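Local coordinates for protein multicopper oxidase (Arthrobacter sp. FB24, PDB 3GDC) that probably oxidises phenolic or related substrates at copper sites and passes the electrons to dioxygen, as a laccase-type multicopper oxidase of two cupredoxin domains, at residues Pro159-Glu164 with Leu204-Leu209; Ile39-Lys44 with Phe80-Ala85. One frame throughout, in Å; residues are numbered along the deposited sequence.

Contact 1. Residues Pro159-Glu164 with Leu204-Leu209; sequences PPADDE and LVRIHL
A parallel pair of strands in the second cupredoxin domain begins here: Asp163 pairs with Val205 and Glu164 with Arg206, and the loop leading into strand 163-172 is tied to the same partner by side chains. Just ahead of the ladder, Leu204 O takes two N-H groups, from Asp162 N at 2.8 Å and Asp163 N at 3.1 Å. Asp162 returns the bond: the anti lone pair of its OD2 receives Leu204 N at 2.8 Å, nearly straight. Arg206 N then donates to Asp163 O, 3.0 Å.

Arg206 and His208 reach farther. Arg206 has CG anti to the backbone N (chi1 176°) and its chain bends at chi3; NH1 and NH2 then meet a single atom, Pro159 O, end-on, with NH2 at 2.7 Å from it. This oxygen lies in the guanidinium plane, while Ala161 CB sits over one face, 3.7 Å from NH1 and offset toward the rim. The loop carbonyl and the methyl together would limit rotation of the group. Glu164 runs side by side with Arg206, yet its carboxylate stands 86° from the guanidinium plane and makes its bond elsewhere: OE2 accepts from His208 NE2 at 2.7 Å. The bond is almost straight, 175°, using the anti lone pair of OE2, with carboxylate and imidazole nearly coplanar.

Beyond the two segments, Arg206 NE forms a salt bridge with Glu257 of strand 253-258, His208 ND1 bonds to Thr128 OG1, and Asp163 OD1 pairs with Arg18. Strand 205-211 lies between strands 163-172 and 253-258, backbone bonds linking Val205 with Leu258 and Ile207 with Leu256, while Val199 of strand 197-200 packs against Asp163 and Val205 on the other face from Arg206.

Contact 2. Residues Ile39-Lys44 with Phe80-Ala85; sequences IVAVDK and FTNAGA
Backbone bonds join Ile39-Lys44 to Phe80-Ala85 as parallel neighbours, their strand axes 4.7 Å apart at closest approach. Thr81 N donates to Ile39 O, Ala41 N to Thr81 O, and Ala83 N to Ala41 O, each at 2.9 Å; the last is the most bent, as the chain leaves the regular strand.

Apolar contacts lie on both faces. On one, Ala41 CB meets the edge of the Phe80 ring, 3.8 Å from CE1. On the other, Val40 CG1, placed anti to the backbone N by chi1 -179°, touches Ala83 CB at 3.6 Å.

The pair belongs to the mixed sheet of the first cupredoxin domain. Ala41 has its side chain about 7 Å from a bound copper, and Asn82 touches His88, which binds a copper together with Cys133 and His141.

Polar side chains shape the turn after the strand. Asn82 OD1 accepts from Gly84 N at 2.8 Å, an Asx turn, while its ND2 donates to His86 O and Ile111 O. An alanine in place of Asn82 would probably leave Gly84 N and these two carbonyls without their amide mate and let the turn shift beside His88. Farther on, Asp43 OD2 receives Ala85 N at 3.1 Å on its syn side, 27° out of the carboxylate plane.

Water fills in between the diverging chains: one molecule accepts from Asp43 N and donates to Ala83 O at 2.7 Å, and another donates to Asp43 OD1 and accepts weakly from Ala85 N.

Overall arrangement
Both contacts are parallel strand pairs, but they belong to different sheets on opposite sides of the chain's centre, about 31 Å apart between centres and about 16 Å at the nearest atoms. Contact 2 closes in the first domain before contact 1 opens in the second. Each is partly buried, with exposed residues at one end. In contact 1 that end precedes the strands, and the arginine reaches back to a carbonyl of the loop, while the histidine-carboxylate bond lies within the paired strands. Contact 2 instead frays where strand 75-82 ends while strand 33-49 runs on; there an asparagine turn, an aspartate and bridging waters take over from the ladder. It also lies close to copper ligands.

Contact 1. Residues Pro159-Glu164 with Leu204-Leu209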
ATOM      1  N   PRO A 159     -14.967 -11.174  20.224  1.00 35.43           N
ATOM      2  CA  PRO A 159     -15.426 -12.572  20.338  1.00 34.62           C
ATOM      3  C   PRO A 159     -14.264 -13.560  20.465  1.00 33.79           C
ATOM      4  O   PRO A 159     -13.220 -13.349  19.845  1.00 33.84           O
ATOM      5  CB  PRO A 159     -16.158 -12.811  19.014  1.00 34.63           C
ATOM      6  CG  PRO A 159     -16.582 -11.469  18.565  1.00 34.81           C
ATOM      7  CD  PRO A 159     -15.541 -10.503  19.045  1.00 35.37           C
ATOM      8  N   PRO A 160     -14.444 -14.639  21.248  1.00 32.92           N
ATOM      9  CA  PRO A 160     -13.329 -15.561  21.458  1.00 32.01           C
ATOM     10  C   PRO A 160     -12.991 -16.315  20.174  1.00 30.67           C
ATOM     11  O   PRO A 160     -13.893 -16.790  19.481  1.00 30.75           O
ATOM     12  CB  PRO A 160     -13.856 -16.520  22.530  1.00 32.11           C
ATOM     13  CG  PRO A 160     -15.328 -16.498  22.354  1.00 32.79           C
ATOM     14  CD  PRO A 160     -15.661 -15.083  21.954  1.00 33.15           C
ATOM     15  N   ALA A 161     -11.703 -16.381  19.850  1.00 29.29           N
ATOM     16  CA  ALA A 161     -11.236 -17.164  18.708  1.00 27.60           C
ATOM     17  C   ALA A 161     -10.997 -18.597  19.148  1.00 26.63           C
ATOM     18  O   ALA A 161     -10.624 -18.847  20.296  1.00 26.40           O
ATOM     19  CB  ALA A 161      -9.957 -16.574  18.136  1.00 27.45           C
ATOM     20  N   ASP A 162     -11.197 -19.534  18.230  1.00 25.18           N
ATOM     21  CA  ASP A 162     -10.926 -20.933  18.510  1.00 24.26           C
ATOM     22  C   ASP A 162      -9.433 -21.232  18.421  1.00 23.36           C
ATOM     23  O   ASP A 162      -8.940 -22.140  19.083  1.00 22.31           O
ATOM     24  CB  ASP A 162     -11.716 -21.832  17.564  1.00 24.52           C
ATOM     25  CG  ASP A 162     -13.210 -21.704  17.763  1.00 26.97           C
ATOM     26  OD1 ASP A 162     -13.652 -21.814  18.934  1.00 27.99           O
ATOM     27  OD2 ASP A 162     -13.938 -21.476  16.762  1.00 27.89           O
ATOM     28  N   ASP A 163      -8.711 -20.460  17.608  1.00 21.86           N
ATOM     29  CA  ASP A 163      -7.271 -20.662  17.418  1.00 21.14           C
ATOM     30  C   ASP A 163      -6.623 -19.311  17.120  1.00 20.62           C
ATOM     31  O   ASP A 163      -6.817 -18.756  16.045  1.00 21.44           O
ATOM     32  CB  ASP A 163      -7.016 -21.652  16.265  1.00 21.67           C
ATOM     33  CG  ASP A 163      -5.560 -22.138  16.187  1.00 23.24           C
ATOM     34  OD1 ASP A 163      -4.679 -21.641  16.927  1.00 24.43           O
ATOM     35  OD2 ASP A 163      -5.292 -23.046  15.362  1.00 25.41           O
ATOM     36  N   GLU A 164      -5.872 -18.778  18.075  1.00 18.74           N
ATOM     37  CA  GLU A 164      -5.234 -17.476  17.903  1.00 18.08           C
ATOM     38  C   GLU A 164      -3.744 -17.659  17.691  1.00 17.55           C
ATOM     39  O   GLU A 164      -3.094 -18.489  18.349  1.00 16.72           O
ATOM     40  CB  GLU A 164      -5.493 -16.584  19.117  1.00 19.01           C
ATOM     41  CG  GLU A 164      -5.229 -15.087  18.893  1.00 19.83           C
ATOM     42  CD  GLU A 164      -5.956 -14.233  19.916  1.00 23.90           C
ATOM     43  OE1 GLU A 164      -6.672 -14.827  20.756  1.00 27.39           O
ATOM     44  OE2 GLU A 164      -5.833 -12.988  19.888  1.00 20.85           O
ATOM     45  N   LEU A 204     -13.022 -20.578  14.230  1.00 21.67           N
ATOM     46  CA  LEU A 204     -12.570 -19.199  14.057  1.00 20.91           C
ATOM     47  C   LEU A 204     -11.072 -19.048  14.327  1.00 20.31           C
ATOM     48  O   LEU A 204     -10.616 -19.177  15.470  1.00 20.72           O
ATOM     49  CB  LEU A 204     -13.361 -18.245  14.948  1.00 21.31           C
ATOM     50  CG  LEU A 204     -13.052 -16.758  14.745  1.00 21.41           C
ATOM     51  CD1 LEU A 204     -13.344 -16.311  13.318  1.00 21.99           C
ATOM     52  CD2 LEU A 204     -13.870 -15.936  15.738  1.00 22.84           C
ATOM     53  N   VAL A 205     -10.320 -18.771  13.265  1.00 19.58           N
ATOM     54  CA  VAL A 205      -8.874 -18.578  13.350  1.00 18.44           C
ATOM     55  C   VAL A 205      -8.592 -17.071  13.332  1.00 17.74           C
ATOM     56  O   VAL A 205      -9.113 -16.363  12.479  1.00 17.58           O
ATOM     57  CB  VAL A 205      -8.151 -19.290  12.179  1.00 18.49           C
ATOM     58  CG1 VAL A 205      -6.643 -18.962  12.179  1.00 19.35           C
ATOM     59  CG2 VAL A 205      -8.391 -20.804  12.238  1.00 19.44           C
ATOM     60  N   ARG A 206      -7.792 -16.589  14.290  1.00 17.00           N
ATOM     61  CA  ARG A 206      -7.456 -15.177  14.394  1.00 15.81           C
ATOM     62  C   ARG A 206      -5.932 -15.044  14.344  1.00 16.03           C
ATOM     63  O   ARG A 206      -5.218 -15.588  15.191  1.00 15.45           O
ATOM     64  CB  ARG A 206      -8.013 -14.565  15.700  1.00 16.36           C
ATOM     65  CG  ARG A 206      -7.628 -13.114  15.954  1.00 16.35           C
ATOM     66  CD  ARG A 206      -8.373 -12.503  17.164  1.00 17.07           C
ATOM     67  NE  ARG A 206      -9.818 -12.468  16.929  1.00 18.62           N
ATOM     68  CZ  ARG A 206     -10.749 -12.739  17.847  1.00 19.94           C
ATOM     69  NH1 ARG A 206     -10.397 -13.056  19.083  1.00 21.25           N
ATOM     70  NH2 ARG A 206     -12.037 -12.694  17.516  1.00 20.38           N
ATOM     71  N   ILE A 207      -5.446 -14.324  13.345  1.00 14.67           N
ATOM     72  CA  ILE A 207      -4.013 -14.174  13.142  1.00 14.15           C
ATOM     73  C   ILE A 207      -3.607 -12.719  13.360  1.00 13.61           C
ATOM     74  O   ILE A 207      -4.174 -11.813  12.754  1.00 13.90           O
ATOM     75  CB  ILE A 207      -3.602 -14.596  11.700  1.00 14.35           C
ATOM     76  CG1 ILE A 207      -4.081 -16.017  11.384  1.00 14.77           C
ATOM     77  CG2 ILE A 207      -2.075 -14.460  11.511  1.00 14.42           C
ATOM     78  CD1 ILE A 207      -3.988 -16.381   9.880  1.00 15.51           C
ATOM     79  N   HIS A 208      -2.604 -12.510  14.203  1.00 12.74           N
ATOM     80  CA  HIS A 208      -1.973 -11.205  14.325  1.00 12.75           C
ATOM     81  C   HIS A 208      -0.788 -11.162  13.365  1.00 12.45           C
ATOM     82  O   HIS A 208       0.236 -11.787  13.621  1.00 12.63           O
ATOM     83  CB  HIS A 208      -1.508 -10.983  15.763  1.00 13.65           C
ATOM     84  CG  HIS A 208      -2.631 -11.044  16.741  1.00 13.22           C
ATOM     85  ND1 HIS A 208      -3.398  -9.947  17.064  1.00 15.59           N
ATOM     86  CD2 HIS A 208      -3.163 -12.092  17.413  1.00 15.34           C
ATOM     87  CE1 HIS A 208      -4.338 -10.310  17.918  1.00 16.68           C
ATOM     88  NE2 HIS A 208      -4.225 -11.608  18.138  1.00 16.80           N
ATOM     89  N   LEU A 209      -0.929 -10.403  12.282  1.00 12.67           N
ATOM     90  CA  LEU A 209       0.098 -10.367  11.226  1.00 12.80           C
ATOM     91  C   LEU A 209       0.869  -9.072  11.281  1.00 12.99           C
ATOM     92  O   LEU A 209       0.273  -8.000  11.169  1.00 12.99           O
ATOM     93  CB  LEU A 209      -0.561 -10.493   9.845  1.00 13.39           C
ATOM     94  CG  LEU A 209       0.404 -10.460   8.654  1.00 14.25           C
ATOM     95  CD1 LEU A 209       1.166 -11.764   8.590  1.00 13.14           C
ATOM     96  CD2 LEU A 209      -0.402 -10.237   7.379  1.00 15.25           C
TER

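Contact 2. Residues Ile39-Lys44 with Phe80-Ala85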
ATOM      1  N   ILE A  39      13.534  -9.092  29.353  1.00 18.41           N
ATOM      2  CA  ILE A  39      13.954  -9.210  27.958  1.00 18.49           C
ATOM      3  C   ILE A  39      15.442  -8.890  27.907  1.00 18.17           C
ATOM      4  O   ILE A  39      15.890  -7.866  28.448  1.00 17.83           O
ATOM      5  CB  ILE A  39      13.130  -8.256  27.036  1.00 18.18           C
ATOM      6  CG1 ILE A  39      11.641  -8.662  27.027  1.00 18.75           C
ATOM      7  CG2 ILE A  39      13.708  -8.224  25.615  1.00 19.21           C
ATOM      8  CD1 ILE A  39      10.744  -7.895  26.031  1.00 20.55           C
ATOM      9  N   VAL A  40      16.208  -9.761  27.256  1.00 18.20           N
ATOM     10  CA  VAL A  40      17.655  -9.588  27.145  1.00 18.49           C
ATOM     11  C   VAL A  40      18.064  -9.559  25.675  1.00 18.79           C
ATOM     12  O   VAL A  40      17.674 -10.449  24.912  1.00 19.06           O
ATOM     13  CB  VAL A  40      18.422 -10.734  27.859  1.00 18.34           C
ATOM     14  CG1 VAL A  40      19.933 -10.517  27.758  1.00 18.90           C
ATOM     15  CG2 VAL A  40      18.002 -10.860  29.336  1.00 20.06           C
ATOM     16  N   ALA A  41      18.832  -8.543  25.266  1.00 18.81           N
ATOM     17  CA  ALA A  41      19.401  -8.535  23.915  1.00 18.82           C
ATOM     18  C   ALA A  41      20.660  -9.402  23.896  1.00 19.35           C
ATOM     19  O   ALA A  41      21.568  -9.228  24.712  1.00 19.16           O
ATOM     20  CB  ALA A  41      19.687  -7.107  23.421  1.00 18.64           C
ATOM     21  N   VAL A  42      20.681 -10.386  23.006  1.00 20.08           N
ATOM     22  CA  VAL A  42      21.785 -11.343  22.961  1.00 21.14           C
ATOM     23  C   VAL A  42      22.208 -11.584  21.518  1.00 21.40           C
ATOM     24  O   VAL A  42      21.361 -11.740  20.635  1.00 21.01           O
ATOM     25  CB  VAL A  42      21.432 -12.718  23.625  1.00 21.67           C
ATOM     26  CG1 VAL A  42      21.081 -12.557  25.082  1.00 23.33           C
ATOM     27  CG2 VAL A  42      20.297 -13.412  22.902  1.00 22.29           C
ATOM     28  N   ASP A  43      23.519 -11.616  21.294  1.00 21.10           N
ATOM     29  CA  ASP A  43      24.059 -11.930  19.982  1.00 21.50           C
ATOM     30  C   ASP A  43      24.050 -13.452  19.846  1.00 21.12           C
ATOM     31  O   ASP A  43      24.533 -14.162  20.730  1.00 21.04           O
ATOM     32  CB  ASP A  43      25.480 -11.376  19.848  1.00 21.81           C
ATOM     33  CG  ASP A  43      25.546  -9.865  20.037  1.00 23.82           C
ATOM     34  OD1 ASP A  43      24.502  -9.187  19.905  1.00 24.30           O
ATOM     35  OD2 ASP A  43      26.655  -9.358  20.329  1.00 26.11           O
ATOM     36  N   LYS A  44      23.477 -13.947  18.755  1.00 20.74           N
ATOM     37  CA  LYS A  44      23.251 -15.382  18.580  1.00 20.63           C
ATOM     38  C   LYS A  44      23.273 -15.724  17.100  1.00 20.80           C
ATOM     39  O   LYS A  44      22.688 -15.008  16.292  1.00 20.48           O
ATOM     40  CB  LYS A  44      21.900 -15.782  19.182  1.00 20.60           C
ATOM     41  CG  LYS A  44      21.581 -17.280  19.136  1.00 21.25           C
ATOM     42  CD  LYS A  44      20.449 -17.645  20.081  1.00 21.20           C
ATOM     43  CE  LYS A  44      20.103 -19.124  19.975  1.00 24.76           C
ATOM     44  NZ  LYS A  44      18.795 -19.455  20.621  1.00 24.70           N
ATOM     45  N   PHE A  80      14.659  -4.634  30.627  1.00 17.89           N
ATOM     46  CA  PHE A  80      15.575  -4.845  29.517  1.00 17.79           C
ATOM     47  C   PHE A  80      17.014  -4.892  30.006  1.00 18.41           C
ATOM     48  O   PHE A  80      17.441  -4.019  30.762  1.00 18.40           O
ATOM     49  CB  PHE A  80      15.411  -3.713  28.493  1.00 17.55           C
ATOM     50  CG  PHE A  80      16.319  -3.834  27.295  1.00 17.84           C
ATOM     51  CD1 PHE A  80      16.370  -5.014  26.554  1.00 17.62           C
ATOM     52  CD2 PHE A  80      17.103  -2.753  26.895  1.00 17.06           C
ATOM     53  CE1 PHE A  80      17.198  -5.119  25.427  1.00 16.44           C
ATOM     54  CE2 PHE A  80      17.931  -2.845  25.776  1.00 18.40           C
ATOM     55  CZ  PHE A  80      17.982  -4.032  25.041  1.00 17.18           C
ATOM     56  N   THR A  81      17.747  -5.923  29.593  1.00 18.58           N
ATOM     57  CA  THR A  81      19.194  -5.985  29.803  1.00 19.25           C
ATOM     58  C   THR A  81      19.876  -6.173  28.454  1.00 19.52           C
ATOM     59  O   THR A  81      19.442  -6.998  27.640  1.00 19.34           O
ATOM     60  CB  THR A  81      19.604  -7.125  30.762  1.00 19.96           C
ATOM     61  OG1 THR A  81      19.012  -6.910  32.044  1.00 21.47           O
ATOM     62  CG2 THR A  81      21.136  -7.196  30.936  1.00 20.74           C
ATOM     63  N   ASN A  82      20.926  -5.395  28.215  1.00 19.44           N
ATOM     64  CA  ASN A  82      21.695  -5.520  26.985  1.00 19.76           C
ATOM     65  C   ASN A  82      22.900  -6.410  27.239  1.00 20.42           C
ATOM     66  O   ASN A  82      23.867  -5.989  27.875  1.00 20.96           O
ATOM     67  CB  ASN A  82      22.130  -4.147  26.438  1.00 19.42           C
ATOM     68  CG  ASN A  82      22.848  -4.258  25.100  1.00 19.12           C
ATOM     69  OD1 ASN A  82      23.001  -5.359  24.562  1.00 19.31           O
ATOM     70  ND2 ASN A  82      23.291  -3.128  24.559  1.00 19.48           N
ATOM     71  N   ALA A  83      22.826  -7.652  26.764  1.00 20.85           N
ATOM     72  CA  ALA A  83      23.949  -8.579  26.855  1.00 21.79           C
ATOM     73  C   ALA A  83      24.699  -8.718  25.523  1.00 22.23           C
ATOM     74  O   ALA A  83      25.534  -9.610  25.363  1.00 22.29           O
ATOM     75  CB  ALA A  83      23.473  -9.948  27.368  1.00 21.76           C
ATOM     76  N   GLY A  84      24.397  -7.830  24.578  1.00 22.95           N
ATOM     77  CA  GLY A  84      25.086  -7.783  23.283  1.00 23.62           C
ATOM     78  C   GLY A  84      26.361  -6.954  23.284  1.00 24.11           C
ATOM     79  O   GLY A  84      26.716  -6.340  24.294  1.00 25.12           O
ATOM     80  N   ALA A  85      27.050  -6.935  22.150  1.00 24.26           N
ATOM     81  CA  ALA A  85      28.312  -6.204  21.998  1.00 24.04           C
ATOM     82  C   ALA A  85      28.099  -4.745  21.606  1.00 24.01           C
ATOM     83  O   ALA A  85      29.042  -3.949  21.631  1.00 24.17           O
ATOM     84  CB  ALA A  85      29.202  -6.893  20.967  1.00 24.61           C
TER
HETATM   85  O   HOH W   1      16.517  -8.134  31.865  1.00 25.39           O
HETATM   86  O   HOH W   2      25.496 -11.387  23.280  1.00 26.24           O
HETATM   87  O   HOH W   3      25.091  -6.520  19.812  1.00 26.80           O